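Local coordinates for protein cadherin-23 (PDB 5UZ8) that probably mediates calcium-dependent cell adhesion and contributes to mechanotransduction in hearing, as a cadherin built from a chain of calcium-linked extracellular repeats, at residues P221-P226 and M245-Q250; T294-D299 and W306-L311. All coordinates share one frame; numbering follows the deposited sequence.

Interaction 1 of 2, residues P221-P226 and M245-Q250; sequences PQFSKP and MLATDQ. With CA (calcium ion), chain E.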
# COMPACT_ATOMS: atom_id res chain seq x y z
N PRO A 221 2.29 24.25 -28.12
CA PRO A 221 3.61 24.78 -28.46
C PRO A 221 3.73 26.28 -28.19
O PRO A 221 2.74 27.00 -28.37
CB PRO A 221 3.71 24.50 -29.94
CG PRO A 221 2.79 23.35 -30.18
CD PRO A 221 1.64 23.57 -29.26
N GLN A 222 4.89 26.71 -27.72
CA GLN A 222 5.13 28.13 -27.40
C GLN A 222 6.41 28.56 -28.01
O GLN A 222 7.41 27.84 -27.90
CB GLN A 222 5.47 28.39 -25.90
CG GLN A 222 4.48 28.06 -24.88
CD GLN A 222 5.04 28.41 -23.50
OE1 GLN A 222 5.70 27.58 -22.84
NE2 GLN A 222 4.85 29.66 -23.10
N PHE A 223 6.40 29.78 -28.53
CA PHE A 223 7.64 30.52 -28.77
C PHE A 223 7.99 31.45 -27.58
O PHE A 223 7.13 31.85 -26.78
CB PHE A 223 7.51 31.32 -30.06
CG PHE A 223 7.36 30.47 -31.29
CD1 PHE A 223 8.48 30.05 -32.00
CD2 PHE A 223 6.12 30.08 -31.74
CE1 PHE A 223 8.36 29.28 -33.15
CE2 PHE A 223 5.97 29.31 -32.90
CZ PHE A 223 7.10 28.90 -33.60
N SER A 224 9.25 31.83 -27.50
CA SER A 224 9.77 32.61 -26.37
C SER A 224 9.24 34.05 -26.31
O SER A 224 9.16 34.64 -25.23
CB SER A 224 11.29 32.65 -26.41
OG SER A 224 11.73 33.34 -27.57
N LYS A 225 8.90 34.61 -27.47
CA LYS A 225 8.32 35.94 -27.53
C LYS A 225 7.41 36.06 -28.75
O LYS A 225 7.48 35.23 -29.64
CB LYS A 225 9.45 36.98 -27.56
CG LYS A 225 10.40 36.85 -28.73
CD LYS A 225 11.58 37.80 -28.62
CE LYS A 225 12.55 37.57 -29.75
NZ LYS A 225 13.59 38.61 -29.83
N PRO A 226 6.55 37.09 -28.78
CA PRO A 226 5.58 37.21 -29.84
C PRO A 226 6.08 37.84 -31.15
O PRO A 226 5.34 37.83 -32.14
CB PRO A 226 4.49 38.09 -29.20
CG PRO A 226 5.24 38.98 -28.25
CD PRO A 226 6.32 38.08 -27.70
N MET A 245 13.87 29.06 -36.22
CA MET A 245 12.77 29.27 -35.29
C MET A 245 12.72 28.05 -34.38
O MET A 245 12.95 26.91 -34.83
CB MET A 245 11.45 29.42 -36.04
CG MET A 245 11.40 30.62 -36.99
SD MET A 245 11.81 32.20 -36.23
CE MET A 245 10.47 32.38 -35.04
N LEU A 246 12.40 28.28 -33.11
CA LEU A 246 12.38 27.20 -32.12
C LEU A 246 11.22 27.41 -31.15
O LEU A 246 11.13 28.42 -30.46
CB LEU A 246 13.72 27.12 -31.37
CG LEU A 246 13.81 26.05 -30.27
CD1 LEU A 246 13.83 24.64 -30.87
CD2 LEU A 246 15.02 26.26 -29.38
N ALA A 247 10.30 26.45 -31.13
CA ALA A 247 9.23 26.42 -30.15
C ALA A 247 9.48 25.28 -29.15
O ALA A 247 10.29 24.38 -29.43
CB ALA A 247 7.90 26.23 -30.84
N THR A 248 8.82 25.37 -28.00
CA THR A 248 8.86 24.34 -26.97
C THR A 248 7.46 23.81 -26.69
O THR A 248 6.46 24.50 -26.93
CB THR A 248 9.45 24.85 -25.64
OG1 THR A 248 8.68 25.96 -25.15
CG2 THR A 248 10.90 25.28 -25.83
N ASP A 249 7.39 22.61 -26.15
CA ASP A 249 6.13 21.96 -25.84
C ASP A 249 6.39 21.01 -24.69
O ASP A 249 7.30 20.18 -24.77
CB ASP A 249 5.60 21.24 -27.09
CG ASP A 249 4.23 20.61 -26.89
OD1 ASP A 249 4.01 19.87 -25.89
OD2 ASP A 249 3.37 20.78 -27.78
N GLN A 250 5.65 21.18 -23.60
CA GLN A 250 5.94 20.51 -22.34
C GLN A 250 5.46 19.05 -22.25
O GLN A 250 5.81 18.35 -21.32
CB GLN A 250 5.33 21.31 -21.19
CG GLN A 250 5.90 22.73 -21.06
CD GLN A 250 7.40 22.74 -20.98
OE1 GLN A 250 7.96 22.19 -20.02
NE2 GLN A 250 8.06 23.44 -21.92
CA CA E . 1.61 19.41 -26.84
O HOH W 1 6.48 25.09 -23.68
O HOH W 2 9.33 28.76 -25.67
O HOH W 3 11.27 30.89 -29.64

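Interaction 2 of 2, residues T294-D299 and W306-L311; sequences TVVATD and WGTTML. With CA (calcium ion), chain E.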
# COMPACT_ATOMS: atom_id res chain seq x y z
N THR A 294 3.90 34.85 -40.25
CA THR A 294 3.41 34.13 -39.09
C THR A 294 4.04 32.75 -39.11
O THR A 294 3.90 32.02 -40.10
CB THR A 294 1.88 34.00 -39.13
OG1 THR A 294 1.32 35.31 -39.04
CG2 THR A 294 1.42 33.21 -37.94
N VAL A 295 4.77 32.42 -38.05
CA VAL A 295 5.45 31.12 -37.93
C VAL A 295 4.59 30.29 -36.99
O VAL A 295 4.21 30.77 -35.92
CB VAL A 295 6.86 31.27 -37.36
CG1 VAL A 295 7.59 29.94 -37.29
CG2 VAL A 295 7.67 32.25 -38.20
N VAL A 296 4.27 29.07 -37.40
CA VAL A 296 3.39 28.20 -36.64
C VAL A 296 4.19 26.96 -36.25
O VAL A 296 4.89 26.41 -37.08
CB VAL A 296 2.21 27.74 -37.50
CG1 VAL A 296 1.21 26.91 -36.70
CG2 VAL A 296 1.54 28.91 -38.18
N ALA A 297 4.05 26.53 -34.98
CA ALA A 297 4.59 25.25 -34.51
C ALA A 297 3.39 24.41 -34.12
O ALA A 297 2.54 24.90 -33.39
CB ALA A 297 5.51 25.44 -33.31
N THR A 298 3.30 23.20 -34.64
CA THR A 298 2.16 22.32 -34.37
C THR A 298 2.69 21.02 -33.78
O THR A 298 3.65 20.44 -34.32
CB THR A 298 1.39 22.03 -35.68
OG1 THR A 298 0.97 23.26 -36.27
CG2 THR A 298 0.20 21.15 -35.47
N ASP A 299 2.07 20.54 -32.69
CA ASP A 299 2.51 19.30 -32.10
C ASP A 299 1.87 18.09 -32.80
O ASP A 299 1.09 18.24 -33.77
CB ASP A 299 2.33 19.29 -30.57
CG ASP A 299 0.87 19.28 -30.11
OD1 ASP A 299 -0.03 18.80 -30.83
OD2 ASP A 299 0.65 19.72 -28.96
N TRP A 306 -1.47 24.04 -31.70
CA TRP A 306 -0.52 24.99 -32.32
C TRP A 306 -0.20 26.20 -31.43
O TRP A 306 -0.95 26.55 -30.50
CB TRP A 306 -1.09 25.51 -33.67
CG TRP A 306 -2.38 26.23 -33.53
CD1 TRP A 306 -3.63 25.67 -33.57
CD2 TRP A 306 -2.58 27.62 -33.27
NE1 TRP A 306 -4.58 26.61 -33.34
CE2 TRP A 306 -3.97 27.83 -33.18
CE3 TRP A 306 -1.72 28.72 -33.08
CZ2 TRP A 306 -4.54 29.08 -32.91
CZ3 TRP A 306 -2.29 29.98 -32.85
CH2 TRP A 306 -3.68 30.14 -32.76
N GLY A 307 0.94 26.83 -31.75
CA GLY A 307 1.34 28.09 -31.21
C GLY A 307 2.00 28.87 -32.35
O GLY A 307 2.50 28.27 -33.30
N THR A 308 1.97 30.19 -32.26
CA THR A 308 2.55 31.03 -33.29
C THR A 308 3.45 32.13 -32.71
O THR A 308 3.44 32.42 -31.51
CB THR A 308 1.49 31.75 -34.18
OG1 THR A 308 0.66 32.58 -33.38
CG2 THR A 308 0.64 30.76 -34.96
N THR A 309 4.23 32.69 -33.60
CA THR A 309 4.91 33.95 -33.35
C THR A 309 5.02 34.67 -34.68
O THR A 309 4.74 34.09 -35.74
CB THR A 309 6.28 33.72 -32.70
OG1 THR A 309 6.85 34.98 -32.36
CG2 THR A 309 7.21 32.98 -33.63
N MET A 310 5.36 35.96 -34.61
CA MET A 310 5.53 36.76 -35.81
C MET A 310 7.01 36.96 -36.10
O MET A 310 7.84 37.01 -35.17
CB MET A 310 4.79 38.11 -35.67
CG MET A 310 3.28 37.97 -35.52
SD MET A 310 2.52 36.91 -36.77
CE MET A 310 0.83 36.71 -36.20
N LEU A 311 7.34 37.04 -37.39
CA LEU A 311 8.73 37.19 -37.82
C LEU A 311 8.77 38.35 -38.83
O LEU A 311 8.19 38.24 -39.91
CB LEU A 311 9.26 35.91 -38.46
CG LEU A 311 10.64 35.97 -39.13
CD1 LEU A 311 11.73 36.36 -38.15
CD2 LEU A 311 11.00 34.67 -39.85
CA CA E . 1.61 19.41 -26.84

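Interaction 1 of 2, residues P221-P226 and M245-Q250
Gln222 and Thr248 face each other as a single antiparallel hydrogen-bonded pair, in segments whose directions lie 138° apart. In the cadherin repeat, a Greek-key β-sandwich, this is where the opening A segment lies against the chain just after strand 241-244, the B strand. Gln222 N donates to Thr248 O and Thr248 N to Gln222 O, each at 2.8 Å. The CA hydrogens of Pro221 and Ala247 add close contacts to the same two carbonyl oxygens.

Water reinforces this short pairing on the exposed side. One molecule donates to Gln222 OE1, accepts from Gln250 NE2 and also bonds Thr248 OG1, joining three side chains. A chi1 of 59° sets OG1 between the backbone N and the carbonyl carbon, where it also meets a second water that donates to Gln222 O. A third water spans the widening gap beyond the bridge, accepting from Ser224 N and donating to Leu246 O.

The inward side is apolar. Phe223 presents one ring face to Ala247, whose CB sits 3.8 Å above the plane over the ring centre, a CH-pi contact. Met245 CE approaches Phe223 CE1 obliquely at 4.2 Å, and Leu246 O comes obliquely to CD1. Val295 and Ala297 of the facing sheet touch the same aromatic side chain, which thus packs between residues 245-247 and that sheet.

At the calcium end, Pro221 and Asp249 lie side by side, pointing the same way, with proline CG 3.6 Å from OD2. CG of Asp249 is anti to its backbone N, and the carboxylate beyond it reaches a calcium ion also bound by Asn217, Cys219, Asp251, Asn255 and Asp299. Asp249 grips the ion with both oxygens, OD1 at 2.6 Å and OD2 at 2.4 Å.

Interaction 2 of 2, residues T294-D299 and W306-L311
Val295 and Thr309, and two positions further on Ala297 and Gly307, form the hydrogen-bonded pairs that join these strands. Each pair exchanges two backbone bonds: Val295 N reaches Thr309 O at 2.9 Å and Thr309 N returns to Val295 O at 3.0 Å, and Ala297 with Gly307 repeats the pattern. Thr308, between the two pairs, turns its CA-H to Val295 O, with Thr308 CA 3.1 Å from Val295 O. Trp306, just beyond them, brings its CA-H to Ala297 O in the same way.

The strands form the F–G hairpin of the cadherin repeat, running 157° apart. On the face bearing Thr294, Val296 and Thr308, methyl groups make a row: Val296 CG2 lies 3.8 Å from Thr308 CG2, the two side chains side by side. Thr294 OG1 sits beside its backbone N (chi1 -65°), and Thr294 CG2, anti to that N, meets the same methyl, Thr308 CG2, at 3.9 Å. An alanine in place of Thr294 would probably open a gap beside the Thr308 methyl, leaving that end of the row less firmly packed. Val296 CG1 also touches Trp306 CB, while the indole leads away from the hairpin to a cation-pi contact with Arg220. On the opposite face, buried toward the sandwich interior, Val295 CG2 rests 4.0 Å from Leu311 CB, and the Thr309 hydroxyl bonds to Lys225 O.

Just past the end of the first strand, Asp299 gives OD2 to calcium, and its OD1 accepts from the backbone N atoms of Gly301 and Leu305.

Followed from the N terminus, the chain enters this repeat through residues 221-226, runs through strands 227-233 and 241-244, and returns at 245-250, where interaction 1 closes the loop. Only after strands 259-263, 270-272 and 278-281 does interaction 2 begin, closing a hairpin of six intervening residues. The two are in series, neither enclosing nor crossing the other. They nevertheless meet across the sandwich: Phe223 packs on Thr309, and Pro226 O reaches Met310 N, where the opening segment passes over to the sheet containing the hairpin. Both contacts also supply an aspartate, Asp249 and Asp299, to one calcium ion at the repeat's N-terminal end.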